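Local structure of predicted ATPase of the ABC class (Vibrio vulnificus, 5D6A) at residues A68-F73 against R141-L146; Q63-A68 against E149-L154; D56-H61 against R72-R77; A30-L35 against I153-A158. The protein binds the ATP analogue AMP-PNP and is probably an ATP-hydrolysing enzyme of the ABC class, whose biological role is not established. One frame throughout, in Å; residues are numbered along the deposited sequence.

All four contacts help build the N-terminal region, apart from the AMP-PNP pocket (residues between 217 and 428). Contacts 1 and 3 lie about 10 Å apart, centre to centre, and share strand 71-78, which pairs with 137-144 on one edge and 56-61 on the other within one antiparallel sheet. Contact 2 ties the loop between strands 56-61 and 71-78 to residues 149-154, about 12 Å from contact 1. Contact 4 brings helix 23-33 to the start of helix 155-172, about 13 Å from contact 2, with which it shares Ile153 and Leu154. Along the chain, residues 30-35 come first and 153-158 last, so contact 4 joins the two ends of the stretch that holds the sheet strands.

Contact 1 of 4, residues A68-F73 against R141-L146; sequences ASASRF and RFRVNL
Strands 71-73 and 141-144 run antiparallel, with Ser71 opposite Val144 and Phe73 opposite Phe142 as hydrogen-bonded pairs, and their axes approach to 4.5 Å. The Phe73 and Phe142 pair forms both of its backbone bonds, with Phe73 N to Phe142 O at 2.8 Å. Next along, Val144 N donates to Ser71 O, whereas the return bond from Ser71 N is weak. On the face bearing Phe73 and Val144, the branched valine fits a flat partner: its CG2 sits over the phenylalanine ring, 3.7 Å from the centroid, because CG2 lies anti to the carbonyl carbon. Phe142 meets Phe73 at its CB instead, through CE2 at 3.5 Å. Leu146 CD1 rests against Ser71 OG, a small hydroxyl that is itself bonded to Gln63. The face bearing Arg72 and Arg143 is quite different. There the two extended arginines run alongside each other in the same direction, their guanidinium planes 46° apart. Both reach Asp550, one carboxylate oxygen each, which probably offsets the closeness of the two positive charges. Arg143 NH1 also makes a weak hydrogen bond to Ala70 O at 2.9 Å. Helix 155-172 packs on Phe142, Val144 and Leu146, so this is an amphipathic antiparallel sheet, with a mainly apolar face packed against a helix and, on the other, a charged pair meeting an aspartate from the C-terminal domain.

Contact 2 of 4, residues Q63-A68 against E149-L154; sequences QSDPYA and EGRDIL
Asp65 OD1 and Arg151 NH2 form a salt bridge at 3.0 Å, linking the loop 63-68 to the segment 149-154. The carboxylate oxygen comes to the edge of the guanidinium, near its plane, while the two side chains cross at about a right angle and their flat groups are turned 46° from each other. Arginine suits the place because its long chain spans the gap between two backbones that nowhere come close: the nearest CA atoms, Pro66 and Arg151, are 7.6 Å apart. A bend at chi2 (71°) turns the guanidinium toward the loop, where Pro66 CD touches Arg151 NH2 at 3.9 Å. Proline fits as the second residue of a type I turn from Asp65 to Ala68, since its ring holds phi near the value the turn needs. The turn is closed by Ala68 N bonding to Asp65 O at 2.8 Å, and Gln63 NE2 adds a weak bond to the same oxygen. Opposite, Gly150 takes backbone angles that would push a side chain against the preceding carbonyl. The contact lies at the surface, where Asp65, Tyr67 and Arg151 also pack on the second subunit. One segment lies in the loop joining strands 56-61 and 71-78; the other holds the turn and second strand of the small hairpin 148-149 and 152-153, from which the chain passes through Leu154, the N-cap, into helix 155-172.

Contact 3 of 4, residues D56-H61 against R72-R77; sequences DLFIDH and RFRAFR
Arg74 holds its guanidinium between Phe58 and Asp60, since arginine offers a flat cationic face to the ring and edge N-H groups to the carboxylate. Its plane lies nearly flat on the Phe58 ring, 22° between them, as an off-centre cation-pi stack with Arg74 CZ 4.4 Å from the centroid. At the edge, Arg74 NE donates to Asp60 OD2 in a salt bridge of 2.6 Å, received on the syn lone pair with the two groups almost coplanar. A bend at chi3 (-60°) folds the arginine to meet both. Glu139 forms a second salt bridge, with Arg74 NH1. On the sheet face that carries Leu57, Ile59 and Phe73, Ile59 CG2 lies over the Phe73 ring on the side away from Val144, and Leu57 CD1 meets the ring edge at Phe73 CD2, 4.1 Å away. These pairs are set by a beta hairpin, strands 56-61 and 71-78, whose register places Phe58 opposite Arg74 and Ile59 opposite Phe73. A beta bulge then sets Asp60 and His61 against the single Arg72: Asp60 N bonds to Arg72 O at 3.2 Å, and Arg72 N to His61 O. Further out, helix 155-172 packs on Leu57 and Ala75, and strand 48-51 borders Asp56 and Phe58.

Contact 4 of 4, residues A30-L35 against I153-A158; sequences AKLKKL and ILAKKA
Leu32 and Ala155 meet where the later part of helix 23-33 packs on the first turn of helix 155-172, a helix-to-helix contact made by small and branched apolar residues with no hydrogen bond between the two segments. The close side has alanine at two positions, Ala155 and Ala158, three residues apart and so facing the same way from their helix. Their single methyl groups let the backbones come near: Lys33 and Ala155 have their CA atoms 5.7 Å apart. Ala155 CB lies against the carbonyl Leu32 O, an oxygen already bonded to Leu35 N at 3.1 Å. Leu32 sends its CG anti to its own nitrogen (chi1 -173°), which carries the isobutyl group across to the second helix. A little further on, Leu35 and Ile153 are both buried, and the beta-branched isoleucine presents its CB to Leu35 O at 3.4 Å. Glu36 lies just beyond, and its OE2 accepts a bond from Ala155 N, one of the first amides of the helix, which has no helix carbonyl one turn earlier to bond to. The other side is loose and charged. Lys33, Lys34 and Lys156 begin by pointing away from the partner segment and are exposed, as befits long cationic chains on a surface; Lys33 adds only the backbone CA, 4.3 Å from Ala155 CB. The reach of Leu32 ends in CD2, which touches Ala158 CB at 4.1 Å.

Contact 1 of 4, residues A68-F73 against R141-L146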
# COMPACT_ATOMS: atom_id res chain seq x y z
N ALA A 68 20.87 -14.57 2.73
CA ALA A 68 20.42 -13.55 3.69
C ALA A 68 20.98 -12.21 3.24
O ALA A 68 21.72 -12.16 2.26
CB ALA A 68 20.89 -13.89 5.09
N SER A 69 20.64 -11.14 3.95
CA SER A 69 21.15 -9.81 3.59
C SER A 69 22.68 -9.84 3.50
O SER A 69 23.35 -10.39 4.37
CB SER A 69 20.71 -8.76 4.61
OG SER A 69 19.30 -8.63 4.62
N ALA A 70 23.21 -9.26 2.42
CA ALA A 70 24.65 -9.26 2.16
C ALA A 70 25.50 -8.66 3.29
O ALA A 70 25.03 -7.84 4.07
CB ALA A 70 24.94 -8.53 0.85
N SER A 71 26.75 -9.10 3.36
CA SER A 71 27.68 -8.63 4.38
C SER A 71 28.01 -7.16 4.15
O SER A 71 28.21 -6.74 3.01
CB SER A 71 28.97 -9.45 4.35
OG SER A 71 28.71 -10.81 4.66
N ARG A 72 28.07 -6.40 5.24
CA ARG A 72 28.35 -4.97 5.18
C ARG A 72 29.85 -4.68 5.20
O ARG A 72 30.60 -5.24 6.00
CB ARG A 72 27.69 -4.25 6.35
CG ARG A 72 26.18 -4.43 6.44
CD ARG A 72 25.63 -3.61 7.59
NE ARG A 72 24.19 -3.76 7.78
CZ ARG A 72 23.25 -3.06 7.14
NH1 ARG A 72 23.58 -2.15 6.22
NH2 ARG A 72 21.97 -3.27 7.41
N PHE A 73 30.28 -3.79 4.29
CA PHE A 73 31.67 -3.37 4.16
C PHE A 73 31.77 -1.85 4.17
O PHE A 73 30.79 -1.16 3.89
CB PHE A 73 32.25 -3.88 2.83
CG PHE A 73 32.66 -5.32 2.84
CD1 PHE A 73 31.73 -6.33 3.02
CD2 PHE A 73 33.99 -5.68 2.61
CE1 PHE A 73 32.11 -7.66 3.01
CE2 PHE A 73 34.38 -7.01 2.59
CZ PHE A 73 33.44 -8.00 2.79
N ARG A 141 30.37 3.16 1.98
CA ARG A 141 29.67 2.10 2.69
C ARG A 141 28.85 1.33 1.68
O ARG A 141 28.11 1.91 0.89
CB ARG A 141 28.79 2.66 3.79
CG ARG A 141 29.56 3.44 4.85
CD ARG A 141 28.66 3.80 6.01
NE ARG A 141 29.35 4.56 7.04
CZ ARG A 141 28.76 5.08 8.11
NH1 ARG A 141 27.45 4.92 8.31
NH2 ARG A 141 29.48 5.76 8.99
N PHE A 142 28.99 0.00 1.70
CA PHE A 142 28.32 -0.85 0.74
C PHE A 142 28.24 -2.29 1.24
O PHE A 142 28.74 -2.61 2.32
CB PHE A 142 29.08 -0.80 -0.59
CG PHE A 142 30.55 -1.06 -0.45
CD1 PHE A 142 31.42 -0.01 -0.19
CD2 PHE A 142 31.06 -2.34 -0.56
CE1 PHE A 142 32.78 -0.24 -0.05
CE2 PHE A 142 32.41 -2.58 -0.42
CZ PHE A 142 33.28 -1.52 -0.16
N ARG A 143 27.61 -3.15 0.45
CA ARG A 143 27.46 -4.56 0.79
C ARG A 143 28.24 -5.46 -0.17
O ARG A 143 28.54 -5.06 -1.30
CB ARG A 143 25.99 -4.96 0.75
CG ARG A 143 25.10 -4.25 1.75
CD ARG A 143 23.66 -4.69 1.55
NE ARG A 143 22.73 -4.13 2.53
CZ ARG A 143 22.39 -4.70 3.69
NH1 ARG A 143 22.92 -5.87 4.06
NH2 ARG A 143 21.52 -4.10 4.49
N VAL A 144 28.58 -6.66 0.30
CA VAL A 144 29.30 -7.64 -0.51
C VAL A 144 28.71 -9.03 -0.23
O VAL A 144 28.89 -9.57 0.86
CB VAL A 144 30.81 -7.66 -0.20
CG1 VAL A 144 31.51 -8.77 -0.98
CG2 VAL A 144 31.43 -6.31 -0.52
N ASN A 145 28.01 -9.58 -1.20
CA ASN A 145 27.41 -10.90 -1.05
C ASN A 145 28.49 -11.97 -1.19
O ASN A 145 28.91 -12.31 -2.29
CB ASN A 145 26.30 -11.10 -2.10
CG ASN A 145 25.50 -12.36 -1.87
OD1 ASN A 145 25.76 -13.12 -0.94
ND2 ASN A 145 24.51 -12.59 -2.72
N LEU A 146 28.94 -12.50 -0.05
CA LEU A 146 29.99 -13.51 -0.02
C LEU A 146 29.54 -14.82 -0.67
O LEU A 146 28.49 -15.36 -0.30
CB LEU A 146 30.45 -13.75 1.43
CG LEU A 146 31.00 -12.51 2.15
CD1 LEU A 146 31.30 -12.82 3.61
CD2 LEU A 146 32.24 -11.97 1.46

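Contact 2 of 4, residues Q63-A68 against E149-L154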
# COMPACT_ATOMS: atom_id res chain seq x y z
N GLN A 63 27.27 -11.86 6.93
CA GLN A 63 26.00 -12.55 6.78
C GLN A 63 26.17 -14.01 7.20
O GLN A 63 27.24 -14.59 7.01
CB GLN A 63 25.51 -12.48 5.33
CG GLN A 63 26.46 -13.10 4.32
CD GLN A 63 26.03 -12.88 2.88
OE1 GLN A 63 26.86 -12.60 2.01
NE2 GLN A 63 24.73 -12.99 2.62
N SER A 64 25.13 -14.59 7.78
CA SER A 64 25.17 -15.98 8.23
C SER A 64 24.65 -16.95 7.16
O SER A 64 24.64 -18.16 7.37
CB SER A 64 24.33 -16.14 9.50
OG SER A 64 22.97 -15.83 9.25
N ASP A 65 24.23 -16.41 6.02
CA ASP A 65 23.67 -17.22 4.96
C ASP A 65 23.81 -16.51 3.61
O ASP A 65 23.49 -15.33 3.51
CB ASP A 65 22.18 -17.46 5.27
CG ASP A 65 21.47 -18.28 4.21
OD1 ASP A 65 22.08 -19.20 3.63
OD2 ASP A 65 20.27 -18.00 3.96
N PRO A 66 24.29 -17.23 2.57
CA PRO A 66 24.40 -16.62 1.25
C PRO A 66 23.09 -15.98 0.78
O PRO A 66 23.12 -14.96 0.09
CB PRO A 66 24.74 -17.80 0.35
CG PRO A 66 25.46 -18.76 1.23
CD PRO A 66 24.96 -18.54 2.63
N TYR A 67 21.97 -16.57 1.18
CA TYR A 67 20.64 -16.07 0.80
C TYR A 67 20.05 -15.05 1.79
O TYR A 67 18.88 -14.70 1.70
CB TYR A 67 19.66 -17.23 0.60
CG TYR A 67 20.05 -18.16 -0.54
CD1 TYR A 67 19.77 -17.82 -1.86
CD2 TYR A 67 20.68 -19.37 -0.29
CE1 TYR A 67 20.12 -18.67 -2.90
CE2 TYR A 67 21.03 -20.23 -1.32
CZ TYR A 67 20.75 -19.87 -2.63
OH TYR A 67 21.09 -20.71 -3.66
N ALA A 68 20.87 -14.57 2.73
CA ALA A 68 20.42 -13.55 3.69
C ALA A 68 20.98 -12.21 3.24
O ALA A 68 21.72 -12.16 2.26
CB ALA A 68 20.89 -13.89 5.09
N GLU A 149 29.62 -22.55 -2.55
CA GLU A 149 29.03 -23.61 -3.38
C GLU A 149 27.88 -24.26 -2.61
O GLU A 149 27.93 -25.44 -2.26
CB GLU A 149 30.08 -24.64 -3.81
CG GLU A 149 30.86 -25.29 -2.66
CD GLU A 149 31.84 -26.36 -3.13
OE1 GLU A 149 32.01 -26.53 -4.35
OE2 GLU A 149 32.45 -27.02 -2.26
N GLY A 150 26.83 -23.47 -2.36
CA GLY A 150 25.68 -23.93 -1.60
C GLY A 150 25.88 -23.49 -0.16
O GLY A 150 25.06 -22.76 0.40
N ARG A 151 26.98 -23.95 0.44
CA ARG A 151 27.31 -23.58 1.82
C ARG A 151 28.83 -23.57 2.04
O ARG A 151 29.32 -22.84 2.90
CB ARG A 151 26.66 -24.55 2.80
CG ARG A 151 26.59 -24.06 4.24
CD ARG A 151 25.57 -22.94 4.38
NE ARG A 151 25.31 -22.61 5.78
CZ ARG A 151 24.41 -21.71 6.19
NH1 ARG A 151 24.24 -21.49 7.49
NH2 ARG A 151 23.67 -21.04 5.31
N ASP A 152 29.56 -24.39 1.29
CA ASP A 152 31.02 -24.42 1.42
C ASP A 152 31.62 -23.16 0.79
O ASP A 152 31.25 -22.76 -0.31
CB ASP A 152 31.60 -25.68 0.76
CG ASP A 152 31.07 -26.96 1.39
OD1 ASP A 152 30.20 -26.89 2.28
OD2 ASP A 152 31.53 -28.05 0.98
N ILE A 153 32.56 -22.55 1.52
CA ILE A 153 33.19 -21.31 1.09
C ILE A 153 34.09 -21.43 -0.14
O ILE A 153 34.95 -22.31 -0.22
CB ILE A 153 34.02 -20.69 2.23
CG1 ILE A 153 33.12 -20.36 3.42
CG2 ILE A 153 34.77 -19.45 1.75
CD1 ILE A 153 33.84 -19.75 4.61
N LEU A 154 33.87 -20.52 -1.10
CA LEU A 154 34.69 -20.42 -2.30
C LEU A 154 35.64 -19.26 -2.07
O LEU A 154 35.34 -18.12 -2.41
CB LEU A 154 33.82 -20.17 -3.54
CG LEU A 154 32.88 -21.29 -3.98
CD1 LEU A 154 32.01 -20.82 -5.14
CD2 LEU A 154 33.67 -22.54 -4.36

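Contact 3 of 4, residues D56-H61 against R72-R77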
# COMPACT_ATOMS: atom_id res chain seq x y z
N ASP A 56 41.71 1.98 3.84
CA ASP A 56 41.46 1.09 4.96
C ASP A 56 40.15 0.38 4.66
O ASP A 56 39.15 1.02 4.33
CB ASP A 56 41.33 1.88 6.27
CG ASP A 56 42.62 2.58 6.67
OD1 ASP A 56 43.67 2.29 6.07
OD2 ASP A 56 42.57 3.41 7.60
N LEU A 57 40.16 -0.95 4.75
CA LEU A 57 38.97 -1.74 4.48
C LEU A 57 38.37 -2.23 5.79
O LEU A 57 39.08 -2.78 6.64
CB LEU A 57 39.31 -2.94 3.59
CG LEU A 57 38.14 -3.82 3.14
CD1 LEU A 57 37.12 -3.01 2.35
CD2 LEU A 57 38.64 -4.99 2.32
N PHE A 58 37.07 -2.04 5.95
CA PHE A 58 36.36 -2.46 7.15
C PHE A 58 35.27 -3.45 6.79
O PHE A 58 34.45 -3.19 5.91
CB PHE A 58 35.74 -1.24 7.85
CG PHE A 58 36.74 -0.20 8.25
CD1 PHE A 58 37.10 0.81 7.37
CD2 PHE A 58 37.32 -0.22 9.51
CE1 PHE A 58 38.02 1.78 7.74
CE2 PHE A 58 38.25 0.74 9.89
CZ PHE A 58 38.60 1.74 9.00
N ILE A 59 35.28 -4.60 7.46
CA ILE A 59 34.27 -5.65 7.26
C ILE A 59 33.51 -5.72 8.58
O ILE A 59 33.97 -6.35 9.53
CB ILE A 59 34.93 -6.98 6.89
CG1 ILE A 59 35.86 -6.77 5.68
CG2 ILE A 59 33.87 -8.04 6.60
CD1 ILE A 59 36.57 -8.01 5.19
N ASP A 60 32.35 -5.07 8.62
CA ASP A 60 31.56 -4.93 9.85
C ASP A 60 30.62 -6.06 10.22
O ASP A 60 30.63 -6.52 11.36
CB ASP A 60 30.75 -3.63 9.77
CG ASP A 60 31.62 -2.41 9.61
OD1 ASP A 60 32.77 -2.41 10.11
OD2 ASP A 60 31.16 -1.43 8.99
N HIS A 61 29.77 -6.49 9.29
CA HIS A 61 28.83 -7.56 9.58
C HIS A 61 28.89 -8.65 8.53
O HIS A 61 28.71 -8.40 7.34
CB HIS A 61 27.40 -7.03 9.68
CG HIS A 61 26.39 -8.10 9.95
ND1 HIS A 61 26.14 -8.60 11.21
CD2 HIS A 61 25.56 -8.78 9.11
CE1 HIS A 61 25.21 -9.54 11.14
NE2 HIS A 61 24.84 -9.66 9.88
N ARG A 72 28.07 -6.40 5.24
CA ARG A 72 28.35 -4.97 5.18
C ARG A 72 29.85 -4.68 5.20
O ARG A 72 30.60 -5.24 6.00
CB ARG A 72 27.69 -4.25 6.35
CG ARG A 72 26.18 -4.43 6.44
CD ARG A 72 25.63 -3.61 7.59
NE ARG A 72 24.19 -3.76 7.78
CZ ARG A 72 23.25 -3.06 7.14
NH1 ARG A 72 23.58 -2.15 6.22
NH2 ARG A 72 21.97 -3.27 7.41
N PHE A 73 30.28 -3.79 4.29
CA PHE A 73 31.67 -3.37 4.16
C PHE A 73 31.77 -1.85 4.17
O PHE A 73 30.79 -1.16 3.89
CB PHE A 73 32.25 -3.88 2.83
CG PHE A 73 32.66 -5.32 2.84
CD1 PHE A 73 31.73 -6.33 3.02
CD2 PHE A 73 33.99 -5.68 2.61
CE1 PHE A 73 32.11 -7.66 3.01
CE2 PHE A 73 34.38 -7.01 2.59
CZ PHE A 73 33.44 -8.00 2.79
N ARG A 74 32.94 -1.34 4.52
CA ARG A 74 33.20 0.10 4.51
C ARG A 74 34.64 0.32 4.07
O ARG A 74 35.51 -0.50 4.35
CB ARG A 74 32.98 0.74 5.88
CG ARG A 74 31.55 0.64 6.39
CD ARG A 74 31.34 1.42 7.68
NE ARG A 74 32.20 0.96 8.77
CZ ARG A 74 33.34 1.53 9.16
NH1 ARG A 74 33.79 2.64 8.57
NH2 ARG A 74 34.03 1.01 10.16
N ALA A 75 34.88 1.43 3.38
CA ALA A 75 36.22 1.76 2.91
C ALA A 75 36.50 3.23 3.13
O ALA A 75 35.64 4.08 2.89
CB ALA A 75 36.36 1.41 1.44
N PHE A 76 37.71 3.54 3.58
CA PHE A 76 38.10 4.92 3.85
C PHE A 76 39.30 5.35 3.01
O PHE A 76 40.24 4.59 2.83
CB PHE A 76 38.42 5.09 5.34
CG PHE A 76 38.99 6.43 5.67
CD1 PHE A 76 38.17 7.54 5.82
CD2 PHE A 76 40.36 6.59 5.84
CE1 PHE A 76 38.70 8.78 6.12
CE2 PHE A 76 40.90 7.83 6.14
CZ PHE A 76 40.07 8.93 6.29
N ARG A 77 39.24 6.58 2.50
CA ARG A 77 40.32 7.15 1.71
C ARG A 77 40.60 8.60 2.09
O ARG A 77 39.73 9.45 1.96
CB ARG A 77 40.01 7.12 0.22
CG ARG A 77 39.85 5.73 -0.37
CD ARG A 77 40.24 5.79 -1.83
NE ARG A 77 41.67 6.05 -1.97
CZ ARG A 77 42.30 6.30 -3.12
NH1 ARG A 77 43.61 6.51 -3.12
NH2 ARG A 77 41.63 6.35 -4.26

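Contact 4 of 4, residues A30-L35 against I153-A158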
# COMPACT_ATOMS: atom_id res chain seq x y z
N ALA A 30 46.17 -14.67 2.22
CA ALA A 30 46.64 -15.93 2.80
C ALA A 30 45.67 -16.46 3.86
O ALA A 30 45.43 -17.67 3.94
CB ALA A 30 48.02 -15.74 3.41
N LYS A 31 45.12 -15.55 4.66
CA LYS A 31 44.16 -15.90 5.71
C LYS A 31 42.85 -16.39 5.10
O LYS A 31 42.14 -17.21 5.70
CB LYS A 31 43.91 -14.69 6.60
CG LYS A 31 42.97 -14.93 7.77
CD LYS A 31 42.83 -13.68 8.63
CE LYS A 31 41.94 -13.92 9.83
NZ LYS A 31 41.82 -12.70 10.68
N LEU A 32 42.53 -15.89 3.91
CA LEU A 32 41.30 -16.25 3.22
C LEU A 32 41.43 -17.59 2.49
O LEU A 32 40.44 -18.32 2.36
CB LEU A 32 40.91 -15.12 2.26
CG LEU A 32 39.57 -15.16 1.53
CD1 LEU A 32 38.40 -15.36 2.48
CD2 LEU A 32 39.38 -13.88 0.73
N LYS A 33 42.63 -17.92 2.01
CA LYS A 33 42.86 -19.19 1.31
C LYS A 33 42.54 -20.39 2.20
O LYS A 33 41.98 -21.38 1.73
CB LYS A 33 44.32 -19.31 0.85
CG LYS A 33 44.73 -18.38 -0.28
CD LYS A 33 46.21 -18.56 -0.60
CE LYS A 33 46.67 -17.64 -1.72
NZ LYS A 33 45.97 -17.92 -3.00
N LYS A 34 42.90 -20.30 3.47
CA LYS A 34 42.67 -21.38 4.44
C LYS A 34 41.19 -21.71 4.63
O LYS A 34 40.85 -22.82 5.04
CB LYS A 34 43.28 -21.02 5.80
CG LYS A 34 44.80 -20.85 5.79
CD LYS A 34 45.31 -20.53 7.18
CE LYS A 34 46.83 -20.38 7.20
NZ LYS A 34 47.32 -20.04 8.56
N LEU A 35 40.32 -20.75 4.34
CA LEU A 35 38.89 -20.94 4.50
C LEU A 35 38.23 -21.67 3.33
O LEU A 35 37.01 -21.81 3.29
CB LEU A 35 38.20 -19.58 4.71
CG LEU A 35 38.69 -18.75 5.89
CD1 LEU A 35 37.94 -17.43 5.96
CD2 LEU A 35 38.54 -19.51 7.20
N ILE A 153 32.56 -22.55 1.52
CA ILE A 153 33.19 -21.31 1.09
C ILE A 153 34.09 -21.43 -0.14
O ILE A 153 34.95 -22.31 -0.22
CB ILE A 153 34.02 -20.69 2.23
CG1 ILE A 153 33.12 -20.36 3.42
CG2 ILE A 153 34.77 -19.45 1.75
CD1 ILE A 153 33.84 -19.75 4.61
N LEU A 154 33.87 -20.52 -1.10
CA LEU A 154 34.69 -20.42 -2.30
C LEU A 154 35.64 -19.26 -2.07
O LEU A 154 35.34 -18.12 -2.41
CB LEU A 154 33.82 -20.17 -3.54
CG LEU A 154 32.88 -21.29 -3.98
CD1 LEU A 154 32.01 -20.82 -5.14
CD2 LEU A 154 33.67 -22.54 -4.36
N ALA A 155 36.79 -19.57 -1.48
CA ALA A 155 37.80 -18.56 -1.16
C ALA A 155 38.35 -17.88 -2.40
O ALA A 155 38.47 -16.66 -2.44
CB ALA A 155 38.93 -19.18 -0.36
N LYS A 156 38.67 -18.67 -3.43
CA LYS A 156 39.23 -18.11 -4.66
C LYS A 156 38.32 -17.05 -5.28
O LYS A 156 38.80 -16.05 -5.80
CB LYS A 156 39.51 -19.22 -5.68
CG LYS A 156 40.22 -18.71 -6.93
CD LYS A 156 40.66 -19.84 -7.84
CE LYS A 156 41.45 -19.31 -9.02
NZ LYS A 156 41.95 -20.39 -9.90
N LYS A 157 37.00 -17.28 -5.21
CA LYS A 157 36.05 -16.33 -5.76
C LYS A 157 36.04 -15.11 -4.83
O LYS A 157 36.12 -13.97 -5.29
CB LYS A 157 34.64 -16.95 -5.84
CG LYS A 157 33.79 -16.46 -7.00
CD LYS A 157 33.75 -14.95 -7.15
CE LYS A 157 32.91 -14.54 -8.35
NZ LYS A 157 32.93 -13.07 -8.58
N ALA A 158 35.96 -15.37 -3.53
CA ALA A 158 35.95 -14.31 -2.51
C ALA A 158 37.18 -13.41 -2.65
O ALA A 158 37.08 -12.19 -2.51
CB ALA A 158 35.89 -14.91 -1.12